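Local structure of AgaA (6HLX) at residues A[452-457]-A[471-476]; A[24-29]-A[132-137]. The protein binds the opine agropinic acid as the periplasmic solute-binding component of an ABC import system, in a family generally assigned to peptide transport. All blocks are in the same frame, centred on the assembly; numbering follows the deposited sequence.

Interaction 1: residues A[452-457]-A[471-476]. With G9Z (agropinic acid), chain E.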
# COMPACT_ATOMS: atom_id res chain seq x y z
N ARG A 452 -9.59 -4.31 9.18
CA ARG A 452 -10.21 -5.43 8.45
C ARG A 452 -9.26 -6.62 8.36
O ARG A 452 -8.04 -6.47 8.46
CB ARG A 452 -10.63 -4.99 7.03
CG ARG A 452 -9.45 -4.72 6.09
CD ARG A 452 -9.90 -4.32 4.69
NE ARG A 452 -8.91 -4.71 3.68
CZ ARG A 452 -8.53 -3.94 2.66
NH1 ARG A 452 -9.03 -2.72 2.51
NH2 ARG A 452 -7.66 -4.40 1.77
N GLU A 453 -9.82 -7.80 8.07
CA GLU A 453 -9.00 -8.98 7.77
C GLU A 453 -8.56 -8.88 6.30
O GLU A 453 -9.32 -8.39 5.45
CB GLU A 453 -9.81 -10.27 7.94
CG GLU A 453 -10.18 -10.55 9.39
CD GLU A 453 -10.71 -11.95 9.62
OE1 GLU A 453 -11.10 -12.24 10.77
OE2 GLU A 453 -10.74 -12.75 8.66
N GLN A 454 -7.35 -9.35 6.00
CA GLN A 454 -6.81 -9.35 4.64
C GLN A 454 -6.24 -10.74 4.47
O GLN A 454 -5.21 -11.08 5.06
CB GLN A 454 -5.73 -8.26 4.49
CG GLN A 454 -5.12 -8.21 3.07
CD GLN A 454 -6.11 -7.71 2.02
OE1 GLN A 454 -7.09 -7.05 2.33
NE2 GLN A 454 -5.85 -8.01 0.76
N ASN A 455 -6.98 -11.60 3.76
CA ASN A 455 -6.62 -13.00 3.70
C ASN A 455 -6.28 -13.47 2.30
O ASN A 455 -6.81 -12.94 1.31
CB ASN A 455 -7.81 -13.84 4.23
CG ASN A 455 -8.22 -13.45 5.65
OD1 ASN A 455 -7.38 -13.16 6.49
ND2 ASN A 455 -9.50 -13.41 5.93
N TYR A 456 -5.37 -14.46 2.24
CA TYR A 456 -5.04 -15.22 1.03
C TYR A 456 -5.60 -16.61 1.24
O TYR A 456 -5.88 -17.02 2.39
CB TYR A 456 -3.51 -15.38 0.85
CG TYR A 456 -2.83 -14.12 0.37
CD1 TYR A 456 -2.46 -13.12 1.26
CD2 TYR A 456 -2.62 -13.90 -0.99
CE1 TYR A 456 -1.85 -11.95 0.82
CE2 TYR A 456 -2.02 -12.73 -1.45
CZ TYR A 456 -1.64 -11.75 -0.53
OH TYR A 456 -1.08 -10.56 -0.94
N ALA A 457 -5.71 -17.37 0.16
CA ALA A 457 -6.09 -18.77 0.28
C ALA A 457 -5.23 -19.56 -0.67
O ALA A 457 -4.87 -19.07 -1.75
CB ALA A 457 -7.55 -18.97 -0.03
N PHE A 471 1.00 -4.40 8.61
CA PHE A 471 1.03 -3.47 7.47
C PHE A 471 1.77 -4.00 6.23
O PHE A 471 1.72 -3.35 5.18
CB PHE A 471 1.67 -2.13 7.91
CG PHE A 471 0.79 -1.17 8.66
CD1 PHE A 471 -0.59 -1.39 8.78
CD2 PHE A 471 1.33 -0.04 9.27
CE1 PHE A 471 -1.41 -0.46 9.44
CE2 PHE A 471 0.51 0.88 9.95
CZ PHE A 471 -0.85 0.67 10.01
N LEU A 472 2.46 -5.14 6.33
CA LEU A 472 3.21 -5.67 5.18
C LEU A 472 2.37 -6.58 4.30
O LEU A 472 2.89 -7.12 3.30
CB LEU A 472 4.47 -6.43 5.64
CG LEU A 472 5.51 -5.56 6.31
CD1 LEU A 472 6.61 -6.40 6.84
CD2 LEU A 472 6.05 -4.52 5.34
N THR A 473 1.07 -6.77 4.62
CA THR A 473 0.25 -7.73 3.84
C THR A 473 0.23 -7.44 2.33
O THR A 473 0.28 -8.39 1.54
CB THR A 473 -1.17 -7.89 4.41
OG1 THR A 473 -1.88 -8.89 3.65
CG2 THR A 473 -1.96 -6.57 4.42
N PHE A 474 0.20 -6.17 1.91
CA PHE A 474 0.16 -5.86 0.47
C PHE A 474 1.48 -6.19 -0.27
O PHE A 474 1.52 -6.13 -1.51
CB PHE A 474 -0.27 -4.41 0.20
CG PHE A 474 -1.68 -4.03 0.60
CD1 PHE A 474 -2.64 -5.00 0.86
CD2 PHE A 474 -2.06 -2.69 0.65
CE1 PHE A 474 -3.96 -4.64 1.18
CE2 PHE A 474 -3.38 -2.33 1.00
CZ PHE A 474 -4.31 -3.30 1.26
N GLN A 475 2.56 -6.48 0.50
CA GLN A 475 3.86 -6.85 -0.07
C GLN A 475 4.07 -8.37 -0.06
O GLN A 475 5.17 -8.83 -0.36
CB GLN A 475 5.01 -6.17 0.68
CG GLN A 475 4.95 -4.65 0.57
CD GLN A 475 6.22 -4.01 1.06
OE1 GLN A 475 7.23 -4.68 1.20
NE2 GLN A 475 6.17 -2.72 1.33
N SER A 476 3.02 -9.14 0.28
CA SER A 476 3.12 -10.61 0.38
C SER A 476 3.63 -11.29 -0.88
O SER A 476 4.21 -12.39 -0.79
CB SER A 476 1.79 -11.22 0.81
OG SER A 476 1.40 -10.77 2.10
OAM G9Z E . -5.27 -2.18 -4.51
CAB G9Z E . -6.33 -2.16 -3.87
CAC G9Z E . -7.52 -2.76 -4.35
CB G9Z E . -8.59 -2.53 -3.24
CA G9Z E . -7.93 -1.60 -2.24
C G9Z E . -8.04 -2.12 -0.91
O G9Z E . -7.19 -2.96 -0.51
N G9Z E . -6.52 -1.47 -2.73
CAG G9Z E . -5.42 -0.75 -1.98
CAH G9Z E . -5.52 0.76 -2.20
OAP G9Z E . -6.76 1.17 -1.63
CAI G9Z E . -4.37 1.53 -1.56
OAQ G9Z E . -3.13 0.83 -1.82
CAJ G9Z E . -4.22 2.96 -2.17
OAR G9Z E . -3.12 3.65 -1.54
CAK G9Z E . -5.49 3.85 -2.15
OAT G9Z E . -5.28 5.01 -2.99
CAL G9Z E . -5.91 4.25 -0.73
OAS G9Z E . -7.17 4.97 -0.77
OXT G9Z E . -9.02 -1.73 -0.20
O HOH W 1 -2.71 -8.78 0.77

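Interaction 2: residues A[24-29]-A[132-137]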
# COMPACT_ATOMS: atom_id res chain seq x y z
N SER A 24 -2.63 -5.49 -6.83
CA SER A 24 -2.43 -6.42 -7.97
C SER A 24 -1.11 -6.16 -8.69
O SER A 24 -0.30 -7.08 -8.85
CB SER A 24 -3.62 -6.37 -8.93
OG SER A 24 -4.80 -6.77 -8.26
N GLY A 25 -0.88 -4.90 -9.09
CA GLY A 25 0.35 -4.50 -9.76
C GLY A 25 1.56 -4.74 -8.86
O GLY A 25 2.58 -5.26 -9.32
N ARG A 26 1.45 -4.41 -7.56
CA ARG A 26 2.56 -4.63 -6.62
C ARG A 26 2.95 -6.11 -6.53
O ARG A 26 4.14 -6.42 -6.50
CB ARG A 26 2.18 -4.14 -5.22
CG ARG A 26 2.21 -2.62 -5.16
CD ARG A 26 1.73 -2.15 -3.82
NE ARG A 26 2.53 -1.00 -3.41
CZ ARG A 26 2.39 -0.36 -2.25
NH1 ARG A 26 1.42 -0.70 -1.41
NH2 ARG A 26 3.22 0.62 -1.93
N THR A 27 1.94 -7.02 -6.48
CA THR A 27 2.21 -8.47 -6.36
C THR A 27 3.07 -8.96 -7.54
O THR A 27 4.01 -9.70 -7.33
CB THR A 27 0.87 -9.24 -6.25
OG1 THR A 27 0.16 -8.74 -5.11
CG2 THR A 27 1.07 -10.77 -6.15
N VAL A 28 2.76 -8.49 -8.78
CA VAL A 28 3.54 -8.87 -9.96
C VAL A 28 4.94 -8.22 -9.88
O VAL A 28 5.95 -8.88 -10.09
CB VAL A 28 2.81 -8.57 -11.29
CG1 VAL A 28 3.67 -8.97 -12.49
CG2 VAL A 28 1.44 -9.27 -11.34
N LYS A 29 4.99 -6.93 -9.53
CA LYS A 29 6.29 -6.23 -9.43
C LYS A 29 7.23 -6.91 -8.44
O LYS A 29 8.43 -6.98 -8.69
CB LYS A 29 6.11 -4.77 -8.98
CG LYS A 29 5.62 -3.88 -10.11
CD LYS A 29 5.78 -2.37 -9.82
CE LYS A 29 5.01 -1.92 -8.58
NZ LYS A 29 4.92 -0.43 -8.49
N ALA A 132 12.59 0.27 0.72
CA ALA A 132 12.03 -1.08 0.62
C ALA A 132 10.67 -1.04 -0.08
O ALA A 132 10.08 -2.09 -0.29
CB ALA A 132 11.89 -1.72 2.00
N LEU A 133 10.13 0.14 -0.43
CA LEU A 133 8.82 0.15 -1.11
C LEU A 133 8.87 -0.66 -2.40
O LEU A 133 9.87 -0.57 -3.12
CB LEU A 133 8.40 1.59 -1.49
CG LEU A 133 7.94 2.50 -0.36
CD1 LEU A 133 7.98 3.93 -0.83
CD2 LEU A 133 6.50 2.16 0.11
N PRO A 134 7.75 -1.29 -2.82
CA PRO A 134 7.75 -1.97 -4.14
C PRO A 134 8.03 -0.94 -5.26
O PRO A 134 8.50 -1.29 -6.34
CB PRO A 134 6.31 -2.49 -4.25
CG PRO A 134 5.88 -2.71 -2.76
CD PRO A 134 6.47 -1.48 -2.10
N GLU A 135 7.74 0.36 -4.98
CA GLU A 135 7.93 1.43 -5.98
C GLU A 135 9.38 1.97 -6.00
O GLU A 135 9.70 2.81 -6.85
CB GLU A 135 6.90 2.58 -5.77
CG GLU A 135 5.45 2.16 -6.10
CD GLU A 135 4.86 1.04 -5.24
OE1 GLU A 135 5.04 1.08 -4.00
OE2 GLU A 135 4.23 0.12 -5.81
N SER A 136 10.23 1.52 -5.05
CA SER A 136 11.64 1.96 -4.94
C SER A 136 12.63 0.92 -5.54
O SER A 136 13.85 1.02 -5.37
CB SER A 136 12.01 2.26 -3.48
OG SER A 136 11.19 3.31 -2.99
N VAL A 137 12.10 -0.05 -6.31
CA VAL A 137 12.93 -1.09 -6.92
C VAL A 137 13.84 -0.49 -7.97
O VAL A 137 13.55 0.59 -8.49
CB VAL A 137 12.07 -2.25 -7.49
CG1 VAL A 137 11.34 -2.98 -6.34
CG2 VAL A 137 11.08 -1.74 -8.52

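Interaction 1: residues A[452-457]-A[471-476]
A buried, water-bridged contact at the wall of the agropinic acid pocket joins the chain running from strand 446-451 into strand 456-459 to the 3-10 turn at 471-476. R452 and F474, one from each segment, both belong to the pocket of this periplasmic binding protein. R452 reaches the ligand with a chain extended from CG to NE and grips its carboxylate with two nitrogens: NH2 bonds G9Z O at 2.7 Å, nearly straight at 167°, and NH1 bonds G9Z OXT at 2.9 Å. Q454, bent at chi2 (69°), turns its amide back so that OE1 takes both NE and NH2 of R452. The closer of these bonds, R452 NH2 to Q454 OE1, measures 2.8 Å, and OE1 lies almost in the guanidinium plane, so a second-shell amide fixes the rotation of the first-shell cation. F474 lays its rim against this pair. F474 CZ stands 3.6 Å from R452 NH2, while the Q454 amide meets the ring edge with the two planes almost perpendicular (87°). Further along, T473 crosses Q454 at about a right angle, T473 OG1, anti to its own N, touching Q454 CG at 3.4 Å; a threonine suits the place because its hydroxyl also donates to N467 OD1 and accepts a hydrogen bond from a water. That water accepts from Q454 NE2 and is hydrogen-bonded to Y456 OH at 3.0 Å. The phenol tip of Y456 rests on S476 CB, whose OG returns to T473 O along a lone pair, adding to the backbone bond from S476 N. With R452 NH2 serving both Q454 OE1 and G9Z O, the R452 charge is probably well stabilised, which would be expected to favour the anionic form of the ligand carboxylate.

Interaction 2: residues A[24-29]-A[132-137]
E135 is a buried carboxylate held by two cations from helix 23-32, and the polar part of the contact is built round its two oxygens. R26 comes at it side-on with two nitrogens, one to each oxygen. R26 NE donates to E135 OE2 at 3.1 Å, on the syn lone pair, and R26 NH2 donates to E135 OE1 at 2.8 Å with an N-H...O angle of 165°; here the donor stands above the carboxylate plane, guanidinium and carboxylate being turned 35° against each other. K29 lies nearly one turn further on, so its chain leaves from the same side of the helix, and a bend at chi3 brings K29 NZ to the anti lone pair of E135 OE2 at 2.8 Å. Thus OE2 has a donor on each lone pair, and two positive partners on one buried acid would be expected to keep E135 ionised. This salt-bridge network fastens the helix to the loop between helices 127-131 and 141-146. E135 can serve both cations because its own chain bends at chi2 (63°), swinging the carboxylate toward the helix. P134 packs its ring carbons alongside the arginine, P134 CG 3.8 Å from R26 NE, a compact ring that does not compete for its protons. R26 NH1 makes a salt bridge with E382, and K29 NZ has further acceptors in the carbonyl oxygens of T17 and V19.

From the N terminus, after strand 3-8 the chain enters helix 23-32, and interaction 2 closes a loop of 102 intervening residues when 132-137 returns to that helix; the five-stranded antiparallel sheet lies within it. Interaction 1 opens much later and closes a short loop of 13 residues, holding the end of strand 456-459 and strand 462-463. The two loops therefore follow in series, neither nested nor crossed. In space they meet, their centres about 14 Å apart: Q475 NE2 packs on P134 CD at 3.7 Å, and F474 touches T23 at the start of helix 23-32. Segment 471-476 thus lies against both the helix and the 132-137 loop, bringing the ligand wall up to the salt-bridged core.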